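Local coordinates for peptidoglycan-recognition protein LC (Drosophila melanogaster, PDB 2F2L), which activates the imd/Relish immune pathway in response to peptidoglycan of Gram-negative bacteria, this chain being the extracellular recognition domain of its isoform LCa, at residues S117-L122 against A158-W163; G85-N90 against S97-Y102; L121-G126 against P134-T139; K143-P146 against D150-A153. All coordinates share one frame; numbering follows the deposited sequence. Where two conformers were deposited one is given.

Contact 1: residues S117-L122 against A158-W163; sequences SVTRLL and ASFANW. With HSQ (2-acetylamino-2-deoxy-alpha-L-idopyranose), chain D.
A type I beta turn from F160 to W163, in the loop after helix 154-158, lays the indole of W163 against helix 113-128 of this amidase-like peptidoglycan-recognition domain. The two faces of the indole are met differently: R120 lies nearly flat over one, while F160 turns a ring edge to the other, its CD1 3.5 Å above the W163 plane near the rim. The guanidinium of R120 is tilted by 24° from the indole, and its CZ is 3.7 Å from W163 CZ2. The closest approach, however, is made by a methylene, with R120 CG 3.4 Å from W163 CH2. From there the arginine chain runs extended (chi2 -180°) across the indole, bringing NH2 to the five-membered end, 3.6 Å from W163 NE1. T119 meets the six-membered end through its methyl: CG2 lies anti to the backbone N and comes to 3.8 Å from W163 CZ3. The same methyl touches F160, while T119 OG1 is hydrogen-bonded to Y102 OH and Q115 O. No hydrogen bond joins the two segments; they meet by van der Waals contact and by the guanidinium lying over the indole. The sugar HSQ is bonded through C1 to N162 ND2, and its acetyl methyl C8 stands 3.8 Å from R120 NH2.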
loop_
_atom_site.group_PDB
_atom_site.type_symbol
_atom_site.label_atom_id
_atom_site.label_comp_id
_atom_site.label_asym_id
_atom_site.label_seq_id
_atom_site.Cartn_x
_atom_site.Cartn_y
_atom_site.Cartn_z
ATOM N N SER A 117 11.557 -15.311 16.847
ATOM C CA SER A 117 13.009 -15.146 16.701
ATOM C C SER A 117 13.396 -13.786 16.101
ATOM O O SER A 117 14.381 -13.185 16.535
ATOM C CB SER A 117 13.618 -16.282 15.890
ATOM O OG SER A 117 12.910 -16.466 14.685
ATOM N N VAL A 118 12.641 -13.289 15.118
ATOM C CA VAL A 118 13.007 -12.002 14.500
ATOM C C VAL A 118 12.752 -10.818 15.448
ATOM O O VAL A 118 13.414 -9.777 15.342
ATOM C CB VAL A 118 12.329 -11.763 13.119
ATOM C CG1 VAL A 118 10.879 -11.364 13.274
ATOM C CG2 VAL A 118 13.101 -10.698 12.338
ATOM N N THR A 119 11.803 -10.982 16.365
ATOM C CA THR A 119 11.588 -10.022 17.438
ATOM C C THR A 119 12.834 -9.811 18.273
ATOM O O THR A 119 13.128 -8.685 18.652
ATOM C CB THR A 119 10.450 -10.471 18.363
ATOM O OG1 THR A 119 9.235 -10.596 17.611
ATOM C CG2 THR A 119 10.247 -9.495 19.495
ATOM N N ARG A 120 13.558 -10.894 18.581
ATOM C CA ARG A 120 14.830 -10.792 19.301
ATOM C C ARG A 120 15.853 -9.964 18.510
ATOM O O ARG A 120 16.500 -9.066 19.062
ATOM C CB ARG A 120 15.417 -12.181 19.565
ATOM C CG ARG A 120 14.591 -13.078 20.481
ATOM C CD ARG A 120 15.290 -14.419 20.666
ATOM N NE ARG A 120 14.751 -15.180 21.790
ATOM C CZ ARG A 120 13.973 -16.264 21.698
ATOM N NH1 ARG A 120 13.598 -16.763 20.513
ATOM N NH2 ARG A 120 13.569 -16.870 22.817
ATOM N N LEU A 121 16.010 -10.281 17.225
ATOM C CA LEU A 121 16.938 -9.540 16.364
ATOM C C LEU A 121 16.498 -8.076 16.231
ATOM O O LEU A 121 17.340 -7.182 16.235
ATOM C CB LEU A 121 17.071 -10.164 14.963
ATOM C CG LEU A 121 17.862 -11.469 14.701
ATOM C CD1 LEU A 121 19.037 -11.696 15.675
ATOM C CD2 LEU A 121 16.962 -12.675 14.708
ATOM N N LEU A 122 15.186 -7.844 16.133
ATOM C CA LEU A 122 14.649 -6.481 15.967
ATOM C C LEU A 122 14.918 -5.617 17.205
ATOM O O LEU A 122 15.365 -4.478 17.074
ATOM C CB LEU A 122 13.139 -6.489 15.634
ATOM C CG LEU A 122 12.543 -5.116 15.291
ATOM C CD1 LEU A 122 13.250 -4.492 14.077
ATOM C CD2 LEU A 122 11.045 -5.213 15.036
ATOM N N ALA A 158 1.900 -14.664 25.893
ATOM C CA ALA A 158 2.429 -15.831 26.612
ATOM C C ALA A 158 3.760 -16.305 26.031
ATOM O O ALA A 158 4.596 -16.843 26.750
ATOM C CB ALA A 158 1.414 -16.968 26.589
ATOM N N SER A 159 3.953 -16.077 24.729
ATOM C CA SER A 159 5.193 -16.447 24.036
ATOM C C SER A 159 6.419 -15.631 24.471
ATOM O O SER A 159 7.555 -16.074 24.279
ATOM C CB SER A 159 4.998 -16.334 22.515
ATOM O OG SER A 159 3.799 -16.996 22.112
ATOM N N PHE A 160 6.191 -14.449 25.048
ATOM C CA PHE A 160 7.272 -13.598 25.565
ATOM C C PHE A 160 7.389 -13.620 27.088
ATOM O O PHE A 160 8.259 -12.970 27.656
ATOM C CB PHE A 160 7.052 -12.142 25.143
ATOM C CG PHE A 160 6.912 -11.949 23.673
ATOM C CD1 PHE A 160 7.926 -12.329 22.813
ATOM C CD2 PHE A 160 5.773 -11.360 23.148
ATOM C CE1 PHE A 160 7.807 -12.136 21.452
ATOM C CE2 PHE A 160 5.643 -11.156 21.796
ATOM C CZ PHE A 160 6.664 -11.539 20.940
ATOM N N ALA A 161 6.528 -14.384 27.746
ATOM C CA ALA A 161 6.410 -14.340 29.211
ATOM C C ALA A 161 7.706 -14.629 29.973
ATOM O O ALA A 161 7.935 -14.050 31.033
ATOM C CB ALA A 161 5.293 -15.275 29.677
ATOM N N ASN A 162 8.555 -15.501 29.435
ATOM C CA ASN A 162 9.847 -15.809 30.068
ATOM C C ASN A 162 11.049 -14.988 29.583
ATOM O O ASN A 162 12.173 -15.251 29.995
ATOM C CB ASN A 162 10.161 -17.323 30.023
ATOM C CG ASN A 162 10.213 -17.909 28.606
ATOM O OD1 ASN A 162 10.043 -17.209 27.605
ATOM N ND2 ASN A 162 10.394 -19.235 28.539
ATOM N N TRP A 163 10.822 -13.968 28.750
ATOM C CA TRP A 163 11.920 -13.131 28.266
ATOM C C TRP A 163 12.330 -12.133 29.337
ATOM O O TRP A 163 11.480 -11.553 30.005
ATOM C CB TRP A 163 11.521 -12.374 27.000
ATOM C CG TRP A 163 11.353 -13.227 25.792
ATOM C CD1 TRP A 163 11.082 -14.568 25.751
ATOM C CD2 TRP A 163 11.416 -12.786 24.436
ATOM N NE1 TRP A 163 10.983 -14.990 24.443
ATOM C CE2 TRP A 163 11.185 -13.915 23.616
ATOM C CE3 TRP A 163 11.644 -11.541 23.827
ATOM C CZ2 TRP A 163 11.176 -13.833 22.219
ATOM C CZ3 TRP A 163 11.639 -11.468 22.438
ATOM C CH2 TRP A 163 11.403 -12.603 21.654
HETATM C C1 HSQ D . 11.556 -19.690 27.801
HETATM C C2 HSQ D . 13.050 -19.493 27.579
HETATM C C3 HSQ D . 13.774 -20.732 27.013
HETATM C C4 HSQ D . 12.959 -22.026 26.839
HETATM C C5 HSQ D . 11.438 -21.834 26.814
HETATM C C6 HSQ D . 10.707 -22.581 25.699
HETATM C C7 HSQ D . 14.328 -17.630 26.585
HETATM C C8 HSQ D . 15.473 -18.197 25.782
HETATM N N2 HSQ D . 13.214 -18.372 26.655
HETATM O O3 HSQ D . 14.893 -21.025 27.831
HETATM O O4 HSQ D . 13.406 -22.707 25.685
HETATM O O5 HSQ D . 11.107 -20.470 26.709
HETATM O O6 HSQ D . 9.316 -22.407 25.894
HETATM O O7 HSQ D . 14.427 -16.523 27.131
#

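Contact 2: residues G85-N90 against S97-Y102; sequences GAHMNN and SLSFAY
H87 overlaps S99 with the face of its imidazole: S99 CB lies 3.3 Å from the ring centroid of H87 and 15° off the ring normal, which defines a CH-pi contact made nearly over the middle of the ring. The histidine CG sits between its backbone N and carbonyl carbon (chi1 46°), and this first torsion swings the ring over the serine. At the ring edge a second serine is held. H87 NE2 donates to S97 OG over 2.9 Å with an N-H...O angle of 148°, and the oxygen is almost exactly in the imidazole plane. S97 OG is also hydrogen-bonded to Y93 O, so that hydroxyl links the ring to the short helix 91-94. One partner over the face and one in the plane at the edge limit how far the buried ring can tilt or turn. ND1 of H87 is 3.1 Å from S99 OG. A water ties the two backbones alongside, accepting from G85 N at 2.7 Å and donating to S97 O at 2.7 Å. Nearby, A86 is hydrogen-bonded through its backbone to A64. The result is a loop laid over strand 98-102, a strand flanked by parallel neighbours 24-31 and 67-69 inside the mixed sheet that forms the core of the N-acetylmuramoyl-L-alanine amidase 2 family fold.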
loop_
_atom_site.group_PDB
_atom_site.type_symbol
_atom_site.label_atom_id
_atom_site.label_comp_id
_atom_site.label_asym_id
_atom_site.label_seq_id
_atom_site.Cartn_x
_atom_site.Cartn_y
_atom_site.Cartn_z
ATOM N N GLY A 85 4.361 6.527 16.856
ATOM C CA GLY A 85 3.255 5.700 16.444
ATOM C C GLY A 85 1.948 6.201 17.012
ATOM O O GLY A 85 1.902 7.222 17.702
ATOM N N ALA A 86 0.876 5.480 16.691
ATOM C CA ALA A 86 -0.468 5.831 17.137
ATOM C C ALA A 86 -1.192 4.584 17.667
ATOM O O ALA A 86 -2.415 4.467 17.617
ATOM C CB ALA A 86 -1.230 6.459 15.995
ATOM N N HIS A 87 -0.404 3.681 18.225
ATOM C CA HIS A 87 -0.866 2.359 18.606
ATOM C C HIS A 87 -1.749 2.350 19.861
ATOM O O HIS A 87 -2.732 1.632 19.893
ATOM C CB HIS A 87 0.329 1.398 18.738
ATOM C CG HIS A 87 1.479 1.959 19.512
ATOM N ND1 HIS A 87 2.375 2.858 18.969
ATOM C CD2 HIS A 87 1.866 1.765 20.795
ATOM C CE1 HIS A 87 3.272 3.183 19.885
ATOM N NE2 HIS A 87 2.986 2.533 21.002
ATOM N N MET A 88 -1.428 3.138 20.881
ATOM C CA MET A 88 -2.251 3.168 22.109
ATOM C C MET A 88 -3.391 4.206 22.107
ATOM O O MET A 88 -4.250 4.192 23.010
ATOM C CB MET A 88 -1.367 3.416 23.334
ATOM C CG MET A 88 -0.225 2.432 23.491
ATOM S SD MET A 88 -0.749 0.706 23.518
ATOM C CE MET A 88 -1.391 0.671 25.190
ATOM N N ASN A 89 -3.414 5.095 21.114
ATOM C CA ASN A 89 -4.380 6.206 21.091
ATOM C C ASN A 89 -4.292 6.992 22.395
ATOM O O ASN A 89 -5.304 7.402 22.973
ATOM C CB ASN A 89 -5.806 5.684 20.884
ATOM C CG ASN A 89 -5.924 4.790 19.669
ATOM O OD1 ASN A 89 -5.731 5.236 18.540
ATOM N ND2 ASN A 89 -6.257 3.518 19.892
ATOM N N ASN A 90 -3.059 7.170 22.854
ATOM C CA ASN A 90 -2.773 7.829 24.107
ATOM C C ASN A 90 -1.396 8.446 23.980
ATOM O O ASN A 90 -0.409 7.726 23.803
ATOM C CB ASN A 90 -2.814 6.798 25.228
ATOM C CG ASN A 90 -2.466 7.376 26.564
ATOM O OD1 ASN A 90 -1.351 7.822 26.783
ATOM N ND2 ASN A 90 -3.405 7.348 27.471
ATOM N N SER A 97 7.221 5.273 23.423
ATOM C CA SER A 97 7.344 3.854 23.089
ATOM C C SER A 97 7.545 3.639 21.599
ATOM O O SER A 97 7.401 4.559 20.800
ATOM C CB SER A 97 6.105 3.072 23.553
ATOM O OG SER A 97 4.904 3.540 22.932
ATOM N N LEU A 98 7.924 2.411 21.260
ATOM C CA LEU A 98 7.850 1.895 19.911
ATOM C C LEU A 98 6.867 0.746 19.956
ATOM O O LEU A 98 6.740 0.061 20.988
ATOM C CB LEU A 98 9.206 1.369 19.454
ATOM C CG LEU A 98 10.286 2.393 19.116
ATOM C CD1 LEU A 98 11.622 1.685 19.055
ATOM C CD2 LEU A 98 10.005 3.146 17.788
ATOM N N SER A 99 6.161 0.544 18.847
ATOM C CA SER A 99 5.198 -0.541 18.722
ATOM C C SER A 99 5.630 -1.580 17.685
ATOM O O SER A 99 6.093 -1.230 16.591
ATOM C CB SER A 99 3.814 -0.010 18.363
ATOM O OG SER A 99 3.817 0.768 17.177
ATOM N N PHE A 100 5.513 -2.853 18.070
ATOM C CA PHE A 100 5.695 -3.990 17.172
ATOM C C PHE A 100 4.326 -4.633 17.057
ATOM O O PHE A 100 3.810 -5.159 18.037
ATOM C CB PHE A 100 6.657 -5.065 17.717
ATOM C CG PHE A 100 8.091 -4.627 17.887
ATOM C CD1 PHE A 100 8.549 -3.386 17.482
ATOM C CD2 PHE A 100 9.000 -5.506 18.464
ATOM C CE1 PHE A 100 9.885 -3.031 17.646
ATOM C CE2 PHE A 100 10.321 -5.148 18.639
ATOM C CZ PHE A 100 10.766 -3.919 18.235
ATOM N N ALA A 101 3.741 -4.590 15.864
ATOM C CA ALA A 101 2.454 -5.237 15.624
ATOM C C ALA A 101 2.698 -6.607 14.986
ATOM O O ALA A 101 3.503 -6.739 14.062
ATOM C CB ALA A 101 1.600 -4.397 14.727
ATOM N N TYR A 102 1.989 -7.615 15.478
ATOM C CA TYR A 102 2.139 -8.979 14.990
ATOM C C TYR A 102 0.986 -9.234 14.033
ATOM O O TYR A 102 -0.169 -9.070 14.390
ATOM C CB TYR A 102 2.226 -9.959 16.191
ATOM C CG TYR A 102 3.562 -9.760 16.879
ATOM C CD1 TYR A 102 4.648 -10.557 16.559
ATOM C CD2 TYR A 102 3.773 -8.677 17.734
ATOM C CE1 TYR A 102 5.895 -10.347 17.137
ATOM C CE2 TYR A 102 5.018 -8.441 18.306
ATOM C CZ TYR A 102 6.077 -9.280 18.006
ATOM O OH TYR A 102 7.322 -9.040 18.559
HETATM O O HOH W 1 5.501 5.506 19.116
#

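Contact 3: residues L121-G126 against P134-T139; sequences LLLERG and PSYRFT
The phenolic oxygen of Y136 rests against the side chain of L123: Y136 OH lies 3.5 Å from L123 CD1 and 3.7 Å from L123 CB. These are van der Waals contacts, and no hydrogen bond joins the two segments. The leucine divides its two methyls between the aromatic residues. CD2 reaches the tyrosine ring, 3.9 Å from Y136 CE1, whereas CD1, besides meeting the hydroxyl, comes to 4.1 Å from F138 CD2. L123 crosses each aromatic side chain at about a right angle and approaches both rings obliquely. Y136 and F138, two residues apart on the strand, both turn toward the helix, but by different torsions. F138 has CG anti to its backbone N (chi1 -174°), while that of Y136 sits between N and the carbonyl carbon (chi1 67°). Within the strand, F138 CB lies at the edge of the tyrosine ring, in its plane. Beyond the segments Y136 stacks on H165, and W166 meets F138 edge-to-face, so the C-terminal residues complete the aromatic cluster. With L123 CA 9.2 Å from F138 CA, this is alpha/beta layer packing: helix 113-128 packs across one face of the mixed sheet, and L123 meets 136-140, one of its two edge strands, as in the amidase-like fold of peptidoglycan-recognition proteins.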
loop_
_atom_site.group_PDB
_atom_site.type_symbol
_atom_site.label_atom_id
_atom_site.label_comp_id
_atom_site.label_asym_id
_atom_site.label_seq_id
_atom_site.Cartn_x
_atom_site.Cartn_y
_atom_site.Cartn_z
ATOM N N LEU A 121 16.010 -10.281 17.225
ATOM C CA LEU A 121 16.938 -9.540 16.364
ATOM C C LEU A 121 16.498 -8.076 16.231
ATOM O O LEU A 121 17.340 -7.182 16.235
ATOM C CB LEU A 121 17.071 -10.164 14.963
ATOM C CG LEU A 121 17.862 -11.469 14.701
ATOM C CD1 LEU A 121 19.037 -11.696 15.675
ATOM C CD2 LEU A 121 16.962 -12.675 14.708
ATOM N N LEU A 122 15.186 -7.844 16.133
ATOM C CA LEU A 122 14.649 -6.481 15.967
ATOM C C LEU A 122 14.918 -5.617 17.205
ATOM O O LEU A 122 15.365 -4.478 17.074
ATOM C CB LEU A 122 13.139 -6.489 15.634
ATOM C CG LEU A 122 12.543 -5.116 15.291
ATOM C CD1 LEU A 122 13.250 -4.492 14.077
ATOM C CD2 LEU A 122 11.045 -5.213 15.036
ATOM N N LEU A 123 14.657 -6.166 18.387
ATOM C CA LEU A 123 14.987 -5.499 19.653
ATOM C C LEU A 123 16.495 -5.210 19.808
ATOM O O LEU A 123 16.888 -4.110 20.236
ATOM C CB LEU A 123 14.504 -6.337 20.834
ATOM C CG LEU A 123 12.992 -6.507 21.023
ATOM C CD1 LEU A 123 12.730 -7.634 21.994
ATOM C CD2 LEU A 123 12.333 -5.229 21.504
ATOM N N GLU A 124 17.328 -6.198 19.474
ATOM C CA GLU A 124 18.771 -6.011 19.492
ATOM C C GLU A 124 19.244 -4.904 18.534
ATOM O O GLU A 124 20.097 -4.082 18.915
ATOM C CB GLU A 124 19.509 -7.326 19.180
ATOM C CG GLU A 124 21.030 -7.145 18.991
ATOM C CD GLU A 124 21.772 -8.431 18.616
ATOM O OE1 GLU A 124 21.169 -9.309 17.948
ATOM O OE2 GLU A 124 22.967 -8.547 18.977
ATOM N N ARG A 125 18.720 -4.898 17.310
ATOM C CA ARG A 125 19.069 -3.867 16.330
ATOM C C ARG A 125 18.722 -2.471 16.869
ATOM O O ARG A 125 19.506 -1.536 16.735
ATOM C CB ARG A 125 18.359 -4.133 14.992
ATOM C CG ARG A 125 18.883 -3.328 13.792
ATOM C CD ARG A 125 20.364 -3.578 13.502
ATOM N NE ARG A 125 20.699 -5.002 13.409
ATOM C CZ ARG A 125 20.652 -5.734 12.295
ATOM N NH1 ARG A 125 20.274 -5.200 11.137
ATOM N NH2 ARG A 125 20.986 -7.020 12.335
ATOM N N GLY A 126 17.552 -2.341 17.492
ATOM C CA GLY A 126 17.133 -1.083 18.108
ATOM C C GLY A 126 18.028 -0.584 19.226
ATOM O O GLY A 126 18.305 0.615 19.340
ATOM N N PRO A 134 19.122 0.377 26.568
ATOM C CA PRO A 134 19.548 -0.970 26.984
ATOM C C PRO A 134 18.660 -1.599 28.067
ATOM O O PRO A 134 18.479 -2.805 28.077
ATOM C CB PRO A 134 20.982 -0.762 27.506
ATOM C CG PRO A 134 21.465 0.486 26.871
ATOM C CD PRO A 134 20.251 1.327 26.523
ATOM N N SER A 135 18.088 -0.794 28.952
ATOM C CA SER A 135 17.257 -1.320 30.030
ATOM C C SER A 135 15.775 -1.237 29.711
ATOM O O SER A 135 14.969 -0.996 30.594
ATOM C CB SER A 135 17.529 -0.530 31.310
ATOM O OG SER A 135 17.042 0.790 31.149
ATOM N N TYR A 136 15.410 -1.437 28.448
ATOM C CA TYR A 136 14.009 -1.304 28.029
ATOM C C TYR A 136 13.104 -2.347 28.674
ATOM O O TYR A 136 13.532 -3.454 29.012
ATOM C CB TYR A 136 13.861 -1.434 26.512
ATOM C CG TYR A 136 14.173 -2.817 25.966
ATOM C CD1 TYR A 136 13.163 -3.739 25.728
ATOM C CD2 TYR A 136 15.487 -3.200 25.682
ATOM C CE1 TYR A 136 13.448 -5.007 25.241
ATOM C CE2 TYR A 136 15.780 -4.462 25.190
ATOM C CZ TYR A 136 14.759 -5.367 24.972
ATOM O OH TYR A 136 15.053 -6.623 24.464
ATOM N N ARG A 137 11.838 -1.975 28.792
ATOM C CA ARG A 137 10.768 -2.898 29.088
ATOM C C ARG A 137 10.005 -3.242 27.788
ATOM O O ARG A 137 9.678 -2.354 26.984
ATOM C CB ARG A 137 9.856 -2.242 30.119
ATOM C CG ARG A 137 8.517 -2.880 30.290
ATOM C CD ARG A 137 7.684 -2.080 31.301
ATOM N NE ARG A 137 6.362 -2.675 31.480
ATOM C CZ ARG A 137 5.316 -2.069 32.025
ATOM N NH1 ARG A 137 5.396 -0.802 32.427
ATOM N NH2 ARG A 137 4.173 -2.742 32.137
ATOM N N PHE A 138 9.747 -4.534 27.582
ATOM C CA PHE A 138 8.910 -5.032 26.479
ATOM C C PHE A 138 7.622 -5.523 27.141
ATOM O O PHE A 138 7.667 -6.315 28.095
ATOM C CB PHE A 138 9.663 -6.151 25.748
ATOM C CG PHE A 138 8.991 -6.681 24.486
ATOM C CD1 PHE A 138 8.166 -5.888 23.691
ATOM C CD2 PHE A 138 9.247 -7.982 24.072
ATOM C CE1 PHE A 138 7.573 -6.398 22.538
ATOM C CE2 PHE A 138 8.655 -8.503 22.913
ATOM C CZ PHE A 138 7.825 -7.700 22.137
ATOM N N THR A 139 6.474 -5.020 26.702
ATOM C CA THR A 139 5.203 -5.393 27.340
ATOM C C THR A 139 4.048 -5.510 26.364
ATOM O O THR A 139 4.168 -5.148 25.202
ATOM C CB THR A 139 4.815 -4.411 28.468
ATOM O OG1 THR A 139 3.754 -4.975 29.256
ATOM C CG2 THR A 139 4.378 -3.099 27.937
#

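Contact 4: residues K143-P146 against D150-A153; sequences KLMP and DFKA
F151 and M145 have the most surface buried here, 50 and 43 Å², and they meet with the thioether at the rim of the ring. M145 SD is 3.9 Å from F151 CE2 and 5.3 Å from the centroid of the F151 ring, and the sulfur direction is 88° off the ring normal, which places it in the ring plane. M145 CB adds a second touch, at 4.1 Å from F151 CE2, so the methionine approaches the edge with both its root and its sulfur. The chain beyond CG is extended (chi2 -179°), and this carries the terminal methyl past the phenylalanine toward M88 and N90. By its geometry the pair is an edge-on Met-aromatic contact. It spans the connection between helix 141-144 and helix 154-158: M145 is the first residue to leave helical backbone angles after the former, F151 belongs to a 3-10 segment, and A153 is the N-cap of the latter. The phenylalanine ring also touches L30 of the sheet together with S141 and S142, while the backbone oxygen of F151 is hydrogen-bonded to Y157 OH. K152 supplies a second crossing closer to the surface. Its chain bends at the second torsion (chi2 -48°) and then runs straight, so the end returns across the connection toward P146. There K152 CE lies 3.5 Å from P146 O, and K152 NZ is 3.7 Å from the same P146 O.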
loop_
_atom_site.group_PDB
_atom_site.type_symbol
_atom_site.label_atom_id
_atom_site.label_comp_id
_atom_site.label_asym_id
_atom_site.label_seq_id
_atom_site.Cartn_x
_atom_site.Cartn_y
_atom_site.Cartn_z
ATOM N N LYS A 143 -1.772 -5.295 28.831
ATOM C CA LYS A 143 -1.384 -5.063 30.225
ATOM C C LYS A 143 -1.507 -3.570 30.539
ATOM O O LYS A 143 -1.965 -3.190 31.606
ATOM C CB LYS A 143 0.045 -5.568 30.478
ATOM C CG LYS A 143 0.659 -5.124 31.810
ATOM C CD LYS A 143 1.737 -6.094 32.324
ATOM C CE LYS A 143 2.367 -5.586 33.630
ATOM N NZ LYS A 143 2.735 -6.683 34.597
ATOM N N LEU A 144 -1.125 -2.732 29.580
ATOM C CA LEU A 144 -1.165 -1.280 29.748
ATOM C C LEU A 144 -2.597 -0.742 29.789
ATOM O O LEU A 144 -2.901 0.185 30.541
ATOM C CB LEU A 144 -0.379 -0.599 28.611
ATOM C CG LEU A 144 1.127 -0.853 28.582
ATOM C CD1 LEU A 144 1.757 -0.215 27.332
ATOM C CD2 LEU A 144 1.798 -0.330 29.846
ATOM N N MET A 145 -3.467 -1.328 28.969
ATOM C CA MET A 145 -4.873 -0.929 28.888
ATOM C C MET A 145 -5.716 -2.194 28.864
ATOM O O MET A 145 -6.112 -2.660 27.794
ATOM C CB MET A 145 -5.119 -0.079 27.631
ATOM C CG MET A 145 -4.406 1.264 27.662
ATOM S SD MET A 145 -4.681 2.317 26.207
ATOM C CE MET A 145 -3.630 3.683 26.601
ATOM N N PRO A 146 -5.969 -2.772 30.052
ATOM C CA PRO A 146 -6.739 -4.015 30.196
ATOM C C PRO A 146 -8.147 -3.986 29.614
ATOM O O PRO A 146 -8.670 -5.037 29.241
ATOM C CB PRO A 146 -6.807 -4.206 31.713
ATOM C CG PRO A 146 -5.634 -3.454 32.237
ATOM C CD PRO A 146 -5.512 -2.270 31.359
ATOM N N ASP A 150 -9.547 -4.960 21.601
ATOM C CA ASP A 150 -8.700 -5.157 20.424
ATOM C C ASP A 150 -7.223 -5.376 20.746
ATOM O O ASP A 150 -6.456 -5.731 19.854
ATOM C CB ASP A 150 -8.813 -3.959 19.475
ATOM C CG ASP A 150 -10.189 -3.845 18.836
ATOM O OD1 ASP A 150 -10.962 -4.833 18.876
ATOM O OD2 ASP A 150 -10.497 -2.757 18.302
ATOM N N PHE A 151 -6.822 -5.142 21.995
ATOM C CA PHE A 151 -5.441 -5.408 22.422
ATOM C C PHE A 151 -5.228 -6.838 22.934
ATOM O O PHE A 151 -4.080 -7.239 23.175
ATOM C CB PHE A 151 -5.013 -4.422 23.523
ATOM C CG PHE A 151 -4.827 -2.991 23.057
ATOM C CD1 PHE A 151 -4.633 -2.667 21.717
ATOM C CD2 PHE A 151 -4.787 -1.962 23.994
ATOM C CE1 PHE A 151 -4.441 -1.352 21.328
ATOM C CE2 PHE A 151 -4.596 -0.647 23.601
ATOM C CZ PHE A 151 -4.413 -0.345 22.275
ATOM N N LYS A 152 -6.319 -7.596 23.103
ATOM C CA LYS A 152 -6.242 -8.938 23.674
ATOM C C LYS A 152 -5.616 -9.919 22.681
ATOM O O LYS A 152 -6.011 -9.984 21.516
ATOM C CB LYS A 152 -7.627 -9.453 24.150
ATOM C CG LYS A 152 -8.217 -8.765 25.416
ATOM C CD LYS A 152 -7.193 -8.646 26.576
ATOM C CE LYS A 152 -7.815 -8.205 27.912
ATOM N NZ LYS A 152 -6.822 -8.264 29.072
ATOM N N ALA A 153 -4.640 -10.679 23.172
ATOM C CA ALA A 153 -3.906 -11.647 22.375
ATOM C C ALA A 153 -3.096 -12.542 23.302
ATOM O O ALA A 153 -1.873 -12.538 23.270
ATOM C CB ALA A 153 -2.992 -10.939 21.391
#

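Contacts 1 and 3 share helix 113-128, with centres about 10 Å apart, and merge through F138: its CE2 is 3.9 Å from both T119 CG2 and F160 CD1. Strand 98-102 joins both to contact 2. F160 CZ is 3.5 Å from Y102 OH, and F100 CE2 is 3.5 Å from L123 CD2. Contact 4 lies within the chain loop closed by contact 1, yet the nearest atoms of the two are about 5 Å apart; it packs on contact 2, where F151 CZ is 3.5 Å from H87 O, and on contact 3, where L144 CD1 is 3.9 Å from T139 CG2. The residues of the muropeptide pocket, L9, Q11, R48, L49, T52 and E56, belong to none of the four contacts.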